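Local coordinates for protein MdcE (Pseudomonas aeruginosa, PDB 5VIP) that is the gamma subunit of biotin-independent malonate decarboxylase and probably has transferase activity, at residues A[57-62]-A[103-108]. Residues are numbered along the deposited sequence; the frame is centred on the assembly and turned at random.
Sequences PVRFLA and RKRALL
Ala106 O takes the shortest bond of the contact, from Arg59 N at 2.7 Å, while Val58 CA brings its hydrogen to the same oxygen. It is one of four backbone bonds of a parallel ladder. Before it, Ala106 N donates to Pro57 O; after it, Leu108 N donates to Arg59 O at 2.8 Å, and Leu61 N closes the run on Leu108 O. Strand 56-63 is thereby joined to strand 106-113, its other edge being paired antiparallel with strand 46-53.

On the face carrying Val58, Phe60, Ala106 and Leu108, the contact is apolar. With CG anti to its carbonyl carbon (chi1 -51°), Leu108 sends CD1 across to the neighbouring strand, where it lies 3.7 Å from Val58 CB and covers one face of the Phe60 ring near its rim, 3.5 Å from CE1, in a CH-pi contact. Val58 CG1 rests beside Ala106 CB at 3.8 Å. Helix 24-33 packs against Phe60 through Phe29, Leu32 and Ala33.

On the Arg59 and Leu107 side, Leu61 CD1 packs on Leu107 CB, and Arg59 also meets Arg105, which precedes strand 106-113. Arg59, extended with CG anti to its backbone N (chi1 168°) and then bent at chi3, crosses Arg105 so that their guanidinium planes stand 90° apart and Arg59 NH2 comes within 3.3 Å of Arg105 NH1. Both groups are donors, and the charges are probably balanced by acids: Asp50 OD1 accepts salt bridges from Arg59 NE and Arg105 NH1 together, Glu93 takes Arg59 NH1, and Asp98 takes Arg105 NH2. The close approach of two like charges thus probably depends on the shared Asp50 carboxylate, which links strand 46-53 to strand 56-63 and to the residue just before strand 106-113, with Glu93 adding a link to helix 81-97.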
ATOM      1  N   PRO A  57       5.074  26.593   2.537  1.00 28.17           N
ATOM      2  CA  PRO A  57       6.224  25.685   2.403  1.00 25.89           C
ATOM      3  C   PRO A  57       5.832  24.338   1.778  1.00 25.24           C
ATOM      4  O   PRO A  57       4.856  23.743   2.219  1.00 30.50           O
ATOM      5  CB  PRO A  57       6.702  25.500   3.851  1.00 27.07           C
ATOM      6  CG  PRO A  57       5.497  25.816   4.698  1.00 27.42           C
ATOM      7  CD  PRO A  57       4.764  26.891   3.949  1.00 30.07           C
ATOM      8  N   VAL A  58       6.563  23.888   0.758  1.00 24.47           N
ATOM      9  CA  VAL A  58       6.293  22.592   0.133  1.00 27.78           C
ATOM     10  C   VAL A  58       7.573  21.798  -0.122  1.00 28.88           C
ATOM     11  O   VAL A  58       8.663  22.364  -0.231  1.00 27.62           O
ATOM     12  CB  VAL A  58       5.530  22.735  -1.216  1.00 24.93           C
ATOM     13  CG1 VAL A  58       4.335  23.658  -1.074  1.00 29.46           C
ATOM     14  CG2 VAL A  58       6.444  23.229  -2.318  1.00 26.53           C
ATOM     15  N   ARG A  59       7.436  20.479  -0.216  1.00 24.01           N
ATOM     16  CA  ARG A  59       8.532  19.626  -0.648  1.00 22.67           C
ATOM     17  C   ARG A  59       8.051  18.768  -1.814  1.00 24.68           C
ATOM     18  O   ARG A  59       7.048  18.057  -1.699  1.00 23.49           O
ATOM     19  CB  ARG A  59       9.045  18.760   0.514  1.00 22.55           C
ATOM     20  CG  ARG A  59       9.995  17.634   0.106  1.00 19.70           C
ATOM     21  CD  ARG A  59      10.637  16.985   1.344  1.00 23.83           C
ATOM     22  NE  ARG A  59      11.676  17.841   1.916  1.00 24.40           N
ATOM     23  CZ  ARG A  59      12.643  17.428   2.736  1.00 29.41           C
ATOM     24  NH1 ARG A  59      12.715  16.152   3.111  1.00 24.30           N
ATOM     25  NH2 ARG A  59      13.549  18.296   3.179  1.00 24.63           N
ATOM     26  N   PHE A  60       8.747  18.871  -2.945  1.00 24.63           N
ATOM     27  CA  PHE A  60       8.460  18.060  -4.127  1.00 23.45           C
ATOM     28  C   PHE A  60       9.196  16.724  -4.036  1.00 23.82           C
ATOM     29  O   PHE A  60      10.360  16.673  -3.645  1.00 21.30           O
ATOM     30  CB  PHE A  60       8.884  18.779  -5.420  1.00 24.08           C
ATOM     31  CG  PHE A  60       8.075  20.016  -5.747  1.00 23.82           C
ATOM     32  CD1 PHE A  60       6.925  19.930  -6.522  1.00 26.39           C
ATOM     33  CD2 PHE A  60       8.487  21.268  -5.307  1.00 30.16           C
ATOM     34  CE1 PHE A  60       6.192  21.067  -6.840  1.00 27.11           C
ATOM     35  CE2 PHE A  60       7.755  22.410  -5.618  1.00 26.48           C
ATOM     36  CZ  PHE A  60       6.608  22.307  -6.385  1.00 25.30           C
ATOM     37  N   LEU A  61       8.526  15.642  -4.419  1.00 17.56           N
ATOM     38  CA  LEU A  61       9.168  14.334  -4.445  1.00 17.66           C
ATOM     39  C   LEU A  61       8.807  13.620  -5.721  1.00 17.40           C
ATOM     40  O   LEU A  61       7.644  13.538  -6.077  1.00 18.79           O
ATOM     41  CB  LEU A  61       8.748  13.465  -3.249  1.00 18.85           C
ATOM     42  CG  LEU A  61       9.017  14.005  -1.851  1.00 22.28           C
ATOM     43  CD1 LEU A  61       7.725  14.534  -1.255  1.00 24.67           C
ATOM     44  CD2 LEU A  61       9.597  12.905  -0.985  1.00 23.57           C
ATOM     45  N   ALA A  62       9.811  13.078  -6.387  1.00 18.06           N
ATOM     46  CA  ALA A  62       9.596  12.327  -7.602  1.00 18.44           C
ATOM     47  C   ALA A  62      10.543  11.143  -7.657  1.00 22.83           C
ATOM     48  O   ALA A  62      11.732  11.259  -7.336  1.00 23.62           O
ATOM     49  CB  ALA A  62       9.795  13.230  -8.837  1.00 19.20           C
ATOM     50  N   ARG A 103       3.469  25.628  10.539  1.00 40.84           N
ATOM     51  CA  ARG A 103       3.044  25.178   9.222  1.00 38.24           C
ATOM     52  C   ARG A 103       3.777  23.903   8.814  1.00 34.79           C
ATOM     53  O   ARG A 103       4.988  23.928   8.582  1.00 37.17           O
ATOM     54  CB  ARG A 103       3.308  26.254   8.170  1.00 38.66           C
ATOM     55  CG  ARG A 103       2.439  27.496   8.247  1.00 41.13           C
ATOM     56  CD  ARG A 103       3.110  28.606   7.444  1.00 39.47           C
ATOM     57  NE  ARG A 103       2.144  29.450   6.756  1.00 47.15           N
ATOM     58  CZ  ARG A 103       2.432  30.184   5.687  1.00 47.80           C
ATOM     59  NH1 ARG A 103       3.665  30.174   5.191  1.00 42.32           N
ATOM     60  NH2 ARG A 103       1.491  30.928   5.116  1.00 55.14           N
ATOM     61  N   LYS A 104       3.052  22.793   8.721  1.00 33.41           N
ATOM     62  CA  LYS A 104       3.624  21.560   8.186  1.00 30.68           C
ATOM     63  C   LYS A 104       3.753  21.694   6.674  1.00 26.29           C
ATOM     64  O   LYS A 104       2.783  22.029   6.004  1.00 26.73           O
ATOM     65  CB  LYS A 104       2.750  20.350   8.524  1.00 30.32           C
ATOM     66  CG  LYS A 104       2.219  20.312   9.937  1.00 32.68           C
ATOM     67  CD  LYS A 104       3.310  20.016  10.930  1.00 33.94           C
ATOM     68  CE  LYS A 104       2.722  19.511  12.229  1.00 35.40           C
ATOM     69  NZ  LYS A 104       3.801  18.955  13.089  1.00 36.28           N
ATOM     70  N   ARG A 105       4.935  21.422   6.133  1.00 23.86           N
ATOM     71  CA  ARG A 105       5.150  21.623   4.711  1.00 24.50           C
ATOM     72  C   ARG A 105       4.307  20.648   3.893  1.00 26.66           C
ATOM     73  O   ARG A 105       4.044  19.514   4.318  1.00 23.97           O
ATOM     74  CB  ARG A 105       6.632  21.478   4.359  1.00 26.48           C
ATOM     75  CG  ARG A 105       7.112  20.049   4.190  1.00 24.52           C
ATOM     76  CD  ARG A 105       8.624  20.024   4.132  1.00 28.91           C
ATOM     77  NE  ARG A 105       9.206  20.463   5.397  1.00 27.07           N
ATOM     78  CZ  ARG A 105      10.505  20.619   5.608  1.00 27.76           C
ATOM     79  NH1 ARG A 105      11.374  20.388   4.630  1.00 27.79           N
ATOM     80  NH2 ARG A 105      10.934  21.015   6.797  1.00 28.34           N
ATOM     81  N   ALA A 106       3.862  21.102   2.729  1.00 23.05           N
ATOM     82  CA  ALA A 106       3.094  20.232   1.856  1.00 24.55           C
ATOM     83  C   ALA A 106       4.041  19.234   1.215  1.00 23.05           C
ATOM     84  O   ALA A 106       5.206  19.543   0.955  1.00 21.57           O
ATOM     85  CB  ALA A 106       2.341  21.032   0.796  1.00 23.82           C
ATOM     86  N   LEU A 107       3.543  18.024   0.990  1.00 21.30           N
ATOM     87  CA  LEU A 107       4.294  17.016   0.268  1.00 21.67           C
ATOM     88  C   LEU A 107       3.631  16.856  -1.081  1.00 20.12           C
ATOM     89  O   LEU A 107       2.472  16.443  -1.167  1.00 19.00           O
ATOM     90  CB  LEU A 107       4.328  15.688   1.034  1.00 20.72           C
ATOM     91  CG  LEU A 107       4.875  15.801   2.463  1.00 25.58           C
ATOM     92  CD1 LEU A 107       4.816  14.476   3.192  1.00 19.79           C
ATOM     93  CD2 LEU A 107       6.297  16.374   2.474  1.00 20.90           C
ATOM     94  N   LEU A 108       4.364  17.213  -2.127  1.00 19.69           N
ATOM     95  CA  LEU A 108       3.848  17.178  -3.486  1.00 19.22           C
ATOM     96  C   LEU A 108       4.501  16.034  -4.238  1.00 19.74           C
ATOM     97  O   LEU A 108       5.661  16.135  -4.664  1.00 20.52           O
ATOM     98  CB  LEU A 108       4.106  18.513  -4.197  1.00 20.30           C
ATOM     99  CG  LEU A 108       3.644  19.730  -3.383  1.00 25.42           C
ATOM    100  CD1 LEU A 108       3.974  21.056  -4.088  1.00 31.00           C
ATOM    101  CD2 LEU A 108       2.152  19.642  -3.105  1.00 24.23           C
TER